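PDB 5HX0: uncharacterized protein Dfer_1899 from Dyadobacter fermentans, which is of unknown function but contains a BNR repeat-like, sialidase-type domain, built as a six-bladed beta-propeller that may bind or process glycans. Local coordinates for residues E192-Y197 / V224-R229; N233-H238 / K260-E265. All blocks are in the same frame, centred on the assembly; numbering follows the deposited sequence.

Interaction 1 of 2, residues E192-Y197 / V224-R229; sequences EPEINY and VAATDR
Glu194 reaches across to the strand 224-229 with its carboxylate and takes the backbone N-H of Thr227 on OE1, at 2.9 Å from Thr227 N. The donor meets OE1 from above the carboxylate plane, 49° out of it. CG stands anti to the backbone N (chi1 169°), and a bend at chi2 brings CD round. The other oxygen, OE2, accepts the N-H of Asn196 with its anti lone pair, and the carboxylate ties loop to strand. Glutamate suits this place because its two oxygens serve different donors on a chain long enough to double back. Two waters also donate to OE1: one bridges to the carbonyl O of Ala225, the other also bonds Thr227 OG1. With three donors on one buried oxygen, the negative charge is probably well stabilised.

The backbones complete the clasp. Ile195 N gives its hydrogen to Thr227 O at 2.9 Å, nearly along the C=O axis (170°), while Glu194 CA approaches the same oxygen at 3.3 Å in a CA-H...O contact. Ile195 CD1 then lies 3.9 Å from Thr227 CG2, the methyl branch of the threonine, whose hydroxyl hydrogen-bonds a water. Beside Glu194 CB, at 3.9 Å, lies the small CB of Ala226, near the Pro193 ring as well, so alanine lets the loop come close. The Asp228 carboxylate bonds Ser236 OG and forms a salt bridge with Lys234 NZ; Asp228 and Arg229 both face Lys234 in a classic beta bulge.

The loop between strands 183-186 and 213-214, which joins two blades, is thus pinned to strand 220-229 of the blade it leads into, within a beta-propeller of the BNR/sialidase-like family.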
loop_
_atom_site.group_PDB
_atom_site.type_symbol
_atom_site.label_atom_id
_atom_site.label_comp_id
_atom_site.label_asym_id
_atom_site.label_seq_id
_atom_site.Cartn_x
_atom_site.Cartn_y
_atom_site.Cartn_z
ATOM N N GLU A 192 6.855 -27.488 11.229
ATOM C CA GLU A 192 8.067 -28.293 11.080
ATOM C C GLU A 192 8.342 -28.775 9.659
ATOM O O GLU A 192 9.512 -28.755 9.250
ATOM C CB GLU A 192 8.001 -29.486 12.050
ATOM C CG GLU A 192 9.273 -30.324 12.128
ATOM C CD GLU A 192 9.127 -31.537 13.044
ATOM O OE1 GLU A 192 7.998 -31.798 13.522
ATOM O OE2 GLU A 192 10.142 -32.229 13.288
ATOM N N PRO A 193 7.361 -29.215 8.865
ATOM C CA PRO A 193 7.689 -29.677 7.502
ATOM C C PRO A 193 8.259 -28.606 6.587
ATOM O O PRO A 193 8.941 -28.953 5.618
ATOM C CB PRO A 193 6.342 -30.190 6.976
ATOM C CG PRO A 193 5.599 -30.583 8.216
ATOM C CD PRO A 193 5.968 -29.541 9.225
ATOM N N GLU A 194 8.004 -27.328 6.850
ATOM C CA GLU A 194 8.420 -26.242 5.963
ATOM C C GLU A 194 9.917 -25.971 6.093
ATOM O O GLU A 194 10.406 -25.693 7.190
ATOM C CB GLU A 194 7.632 -24.971 6.304
ATOM C CG GLU A 194 8.140 -23.701 5.636
ATOM C CD GLU A 194 7.949 -23.747 4.119
ATOM O OE1 GLU A 194 6.793 -23.929 3.679
ATOM O OE2 GLU A 194 8.946 -23.630 3.373
ATOM N N ILE A 195 10.633 -25.986 4.968
ATOM C CA ILE A 195 12.080 -25.810 5.020
ATOM C C ILE A 195 12.559 -24.378 4.836
ATOM O O ILE A 195 13.715 -24.091 5.171
ATOM C CB ILE A 195 12.800 -26.655 3.954
ATOM C CG1 ILE A 195 12.495 -26.091 2.559
ATOM C CG2 ILE A 195 12.451 -28.157 4.122
ATOM C CD1 ILE A 195 13.158 -26.834 1.425
ATOM N N ASN A 196 11.732 -23.483 4.298
ATOM C CA ASN A 196 12.223 -22.175 3.875
ATOM C C ASN A 196 12.343 -21.187 5.036
ATOM O O ASN A 196 11.677 -21.308 6.072
ATOM C CB ASN A 196 11.305 -21.567 2.817
ATOM C CG ASN A 196 11.407 -22.272 1.504
ATOM O OD1 ASN A 196 10.420 -22.798 0.992
ATOM N ND2 ASN A 196 12.605 -22.309 0.952
ATOM N N TYR A 197 13.223 -20.200 4.836
ATOM C CA TYR A 197 13.252 -18.952 5.586
ATOM C C TYR A 197 12.657 -17.837 4.733
ATOM O O TYR A 197 12.742 -17.870 3.503
ATOM C CB TYR A 197 14.690 -18.581 5.989
ATOM C CG TYR A 197 15.281 -19.567 6.978
ATOM C CD1 TYR A 197 15.068 -19.412 8.343
ATOM C CD2 TYR A 197 16.015 -20.659 6.545
ATOM C CE1 TYR A 197 15.574 -20.318 9.264
ATOM C CE2 TYR A 197 16.535 -21.579 7.462
ATOM C CZ TYR A 197 16.309 -21.396 8.819
ATOM O OH TYR A 197 16.812 -22.285 9.745
ATOM N N VAL A 224 -2.909 -25.770 5.349
ATOM C CA VAL A 224 -1.838 -24.921 4.834
ATOM C C VAL A 224 -0.881 -25.758 3.995
ATOM O O VAL A 224 -0.882 -26.990 4.029
ATOM C CB VAL A 224 -1.058 -24.194 5.952
ATOM C CG1 VAL A 224 -1.964 -23.230 6.731
ATOM C CG2 VAL A 224 -0.375 -25.215 6.884
ATOM N N ALA A 225 -0.057 -25.063 3.224
ATOM C CA ALA A 225 0.934 -25.685 2.364
ATOM C C ALA A 225 2.303 -25.516 2.992
ATOM O O ALA A 225 2.555 -24.542 3.704
ATOM C CB ALA A 225 0.925 -25.051 0.967
ATOM N N ALA A 226 3.198 -26.465 2.719
ATOM C CA ALA A 226 4.573 -26.328 3.185
ATOM C C ALA A 226 5.506 -26.951 2.159
ATOM O O ALA A 226 5.207 -28.016 1.607
ATOM C CB ALA A 226 4.775 -26.981 4.565
ATOM N N THR A 227 6.616 -26.264 1.885
ATOM C CA THR A 227 7.673 -26.826 1.049
ATOM C C THR A 227 8.477 -27.786 1.912
ATOM O O THR A 227 9.075 -27.362 2.905
ATOM C CB THR A 227 8.591 -25.733 0.495
ATOM O OG1 THR A 227 7.856 -24.837 -0.333
ATOM C CG2 THR A 227 9.731 -26.350 -0.338
ATOM N N ASP A 228 8.469 -29.071 1.558
ATOM C CA ASP A 228 9.163 -30.079 2.342
ATOM C C ASP A 228 10.331 -30.728 1.611
ATOM O O ASP A 228 11.005 -31.577 2.192
ATOM C CB ASP A 228 8.193 -31.159 2.853
ATOM C CG ASP A 228 7.390 -31.845 1.758
ATOM O OD1 ASP A 228 7.719 -31.754 0.555
ATOM O OD2 ASP A 228 6.399 -32.507 2.145
ATOM N N ARG A 229 10.602 -30.331 0.373
ATOM C CA ARG A 229 11.787 -30.766 -0.352
ATOM C C ARG A 229 12.176 -29.638 -1.290
ATOM O O ARG A 229 11.305 -28.963 -1.844
ATOM C CB ARG A 229 11.540 -32.063 -1.143
ATOM C CG ARG A 229 12.712 -32.487 -2.032
ATOM C CD ARG A 229 12.540 -33.912 -2.517
ATOM N NE ARG A 229 11.560 -34.024 -3.598
ATOM C CZ ARG A 229 10.906 -35.149 -3.890
ATOM N NH1 ARG A 229 11.112 -36.246 -3.168
ATOM N NH2 ARG A 229 10.041 -35.180 -4.893
HETATM O O HOH W 1 10.479 -31.138 5.623
HETATM O O HOH W 2 4.554 -23.350 5.248
HETATM O O HOH W 3 6.599 -23.039 1.116
#

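Interaction 2 of 2, residues N233-H238 / K260-E265; sequences NKTSNH and KVSFNE
Thr235 lays its hydroxyl over the backbone of Phe263, with OG1 donating to Phe263 O at 2.6 Å from well above the carbonyl plane (69° out of it). OG1 sits between the backbone N and the carbonyl carbon (chi1 60°), which turns it to this oxygen. Threonine suits the site because its hydroxyl can give a proton to the carbonyl and accept one from the water that also bonds Asn264 ND2. The backbone of Thr235 is held as well: its O takes the N-H of Phe263 at 2.9 Å, and its N-H goes to a side chain, Ser262 OG, at 3.2 Å. Serine is short enough to put its oxygen there, and OG also passes 3.5 Å from Lys234 CG.

Farther along, Asn237 spans the gap with its amide. ND2 meets Asn264 O at 2.8 Å in a nearly straight bond, on a lone pair of that carbonyl and in the amide's own plane; its second partner is Val224 O. Asn237 OD1 is pressed to 3.1 Å from Phe263 CB and has no polar partner, a cost of burying the amide. The Phe263 ring leads away from strand 234-238 and lies against Ala256 of the preceding blade and Thr282 and Trp304 of its own, meeting Trp304 edge-to-face.

Lys234 bends at chi3 and chi4, and its NZ bonds Asp258 O and a water and forms a salt bridge with Asp228, which probably offsets the cost of burying the ammonium group.

Strand 234-238 belongs to one four-stranded antiparallel blade and strand 262-265 is the first strand of the next. Their axes cross at 61°, and side-chain bonds supplement a single backbone hydrogen bond, an interblade seam characteristic of the beta-propeller fold.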
loop_
_atom_site.group_PDB
_atom_site.type_symbol
_atom_site.label_atom_id
_atom_site.label_comp_id
_atom_site.label_asym_id
_atom_site.label_seq_id
_atom_site.Cartn_x
_atom_site.Cartn_y
_atom_site.Cartn_z
ATOM N N ASN A 233 11.407 -29.193 -6.094
ATOM C CA ASN A 233 10.440 -28.607 -5.169
ATOM C C ASN A 233 9.265 -29.555 -4.932
ATOM O O ASN A 233 8.717 -30.131 -5.873
ATOM C CB ASN A 233 9.947 -27.271 -5.740
ATOM C CG ASN A 233 8.948 -26.579 -4.838
ATOM O OD1 ASN A 233 7.742 -26.842 -4.903
ATOM N ND2 ASN A 233 9.440 -25.681 -3.992
ATOM N N LYS A 234 8.901 -29.744 -3.664
ATOM C CA LYS A 234 7.684 -30.474 -3.329
ATOM C C LYS A 234 6.989 -29.790 -2.163
ATOM O O LYS A 234 7.646 -29.293 -1.241
ATOM C CB LYS A 234 7.960 -31.946 -2.973
ATOM C CG LYS A 234 6.696 -32.827 -3.000
ATOM C CD LYS A 234 7.040 -34.296 -2.770
ATOM C CE LYS A 234 7.688 -34.493 -1.424
ATOM N NZ LYS A 234 6.696 -34.407 -0.282
ATOM N N THR A 235 5.657 -29.773 -2.207
ATOM C CA THR A 235 4.845 -29.272 -1.111
ATOM C C THR A 235 3.890 -30.352 -0.624
ATOM O O THR A 235 3.500 -31.263 -1.377
ATOM C CB THR A 235 4.035 -28.007 -1.506
ATOM O OG1 THR A 235 3.143 -28.301 -2.598
ATOM C CG2 THR A 235 4.960 -26.854 -1.890
ATOM N N SER A 236 3.512 -30.232 0.647
ATOM C CA SER A 236 2.516 -31.094 1.274
ATOM C C SER A 236 1.544 -30.222 2.065
ATOM O O SER A 236 1.822 -29.053 2.343
ATOM C CB SER A 236 3.187 -32.137 2.198
ATOM O OG SER A 236 4.023 -31.463 3.133
ATOM N N ASN A 237 0.400 -30.802 2.428
ATOM C CA ASN A 237 -0.648 -30.108 3.164
ATOM C C ASN A 237 -0.718 -30.618 4.598
ATOM O O ASN A 237 -0.492 -31.807 4.872
ATOM C CB ASN A 237 -2.025 -30.289 2.504
ATOM C CG ASN A 237 -2.207 -29.419 1.263
ATOM O OD1 ASN A 237 -2.681 -29.894 0.235
ATOM N ND2 ASN A 237 -1.820 -28.140 1.355
ATOM N N HIS A 238 -1.072 -29.705 5.496
ATOM C CA HIS A 238 -1.071 -29.922 6.934
ATOM C C HIS A 238 -2.229 -29.128 7.521
ATOM O O HIS A 238 -2.517 -28.020 7.064
ATOM C CB HIS A 238 0.282 -29.491 7.525
ATOM C CG HIS A 238 1.437 -30.147 6.840
ATOM N ND1 HIS A 238 1.937 -31.368 7.243
ATOM C CD2 HIS A 238 2.114 -29.818 5.716
ATOM C CE1 HIS A 238 2.905 -31.739 6.424
ATOM N NE2 HIS A 238 3.029 -30.821 5.484
ATOM N N LYS A 260 6.373 -37.998 -4.532
ATOM C CA LYS A 260 6.546 -37.277 -5.790
ATOM C C LYS A 260 5.510 -36.192 -6.021
ATOM O O LYS A 260 5.857 -35.115 -6.496
ATOM C CB LYS A 260 6.517 -38.256 -6.974
ATOM C CG LYS A 260 7.754 -39.133 -7.047
ATOM C CD LYS A 260 7.738 -40.046 -8.256
ATOM C CE LYS A 260 8.832 -41.100 -8.139
ATOM N NZ LYS A 260 8.698 -41.920 -6.891
ATOM N N VAL A 261 4.247 -36.455 -5.718
ATOM C CA VAL A 261 3.170 -35.517 -6.019
ATOM C C VAL A 261 3.163 -34.399 -4.976
ATOM O O VAL A 261 3.290 -34.659 -3.772
ATOM C CB VAL A 261 1.827 -36.260 -6.055
ATOM C CG1 VAL A 261 0.682 -35.306 -6.288
ATOM C CG2 VAL A 261 1.850 -37.369 -7.136
ATOM N N SER A 262 3.009 -33.146 -5.435
ATOM C CA SER A 262 2.887 -31.998 -4.539
ATOM C C SER A 262 1.418 -31.695 -4.266
ATOM O O SER A 262 0.562 -31.871 -5.138
ATOM C CB SER A 262 3.539 -30.738 -5.125
ATOM O OG SER A 262 4.958 -30.805 -5.195
ATOM N N PHE A 263 1.136 -31.237 -3.058
ATOM C CA PHE A 263 -0.179 -30.737 -2.677
ATOM C C PHE A 263 0.029 -29.311 -2.194
ATOM O O PHE A 263 0.920 -29.066 -1.376
ATOM C CB PHE A 263 -0.793 -31.612 -1.579
ATOM C CG PHE A 263 -0.899 -33.050 -1.971
ATOM C CD1 PHE A 263 -1.968 -33.491 -2.732
ATOM C CD2 PHE A 263 0.104 -33.946 -1.630
ATOM C CE1 PHE A 263 -2.050 -34.837 -3.135
ATOM C CE2 PHE A 263 0.034 -35.265 -2.015
ATOM C CZ PHE A 263 -1.050 -35.715 -2.769
ATOM N N ASN A 264 -0.740 -28.366 -2.736
ATOM C CA ASN A 264 -0.535 -26.977 -2.330
ATOM C C ASN A 264 -1.862 -26.332 -1.947
ATOM O O ASN A 264 -2.277 -26.430 -0.784
ATOM C CB ASN A 264 0.231 -26.176 -3.417
ATOM C CG ASN A 264 -0.236 -26.470 -4.855
ATOM O OD1 ASN A 264 -1.391 -26.227 -5.204
ATOM N ND2 ASN A 264 0.680 -26.931 -5.702
ATOM N N GLU A 265 -2.558 -25.697 -2.886
ATOM C CA GLU A 265 -3.763 -24.939 -2.520
ATOM C C GLU A 265 -4.888 -25.877 -2.077
ATOM O O GLU A 265 -5.180 -26.870 -2.748
ATOM C CB GLU A 265 -4.200 -24.084 -3.709
ATOM C CG GLU A 265 -3.160 -23.059 -3.995
ATOM C CD GLU A 265 -3.418 -22.278 -5.255
ATOM O OE1 GLU A 265 -4.227 -22.713 -6.106
ATOM O OE2 GLU A 265 -2.792 -21.219 -5.399
HETATM O O HOH W 4 5.555 -28.266 -6.181
HETATM O O HOH W 5 3.895 -34.098 -1.151
HETATM O O HOH W 6 3.479 -27.004 -4.915
#

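How the interactions relate
Interactions 1 and 2 lie with their centres 9 Å apart and meet through the neighbouring antiparallel strands 220-229 and 234-242 of one propeller blade. Interaction 1 fastens a preceding loop to the first of these strands; interaction 2 joins the second to the next blade. Between them, Val224 N probably bonds His238 O at 2.9 Å, Ala226 O packs 3.3 Å from Thr235 CB, and Pro193 CG lies 3.4 Å from His238 CE1. Tetraethylene glycol, probably from crystallisation, is bound about 4 Å from the Thr227 side chain and hydrogen-bonds Asn233 OD1, which may mark a pocket shared by the two contacts; its role is not known.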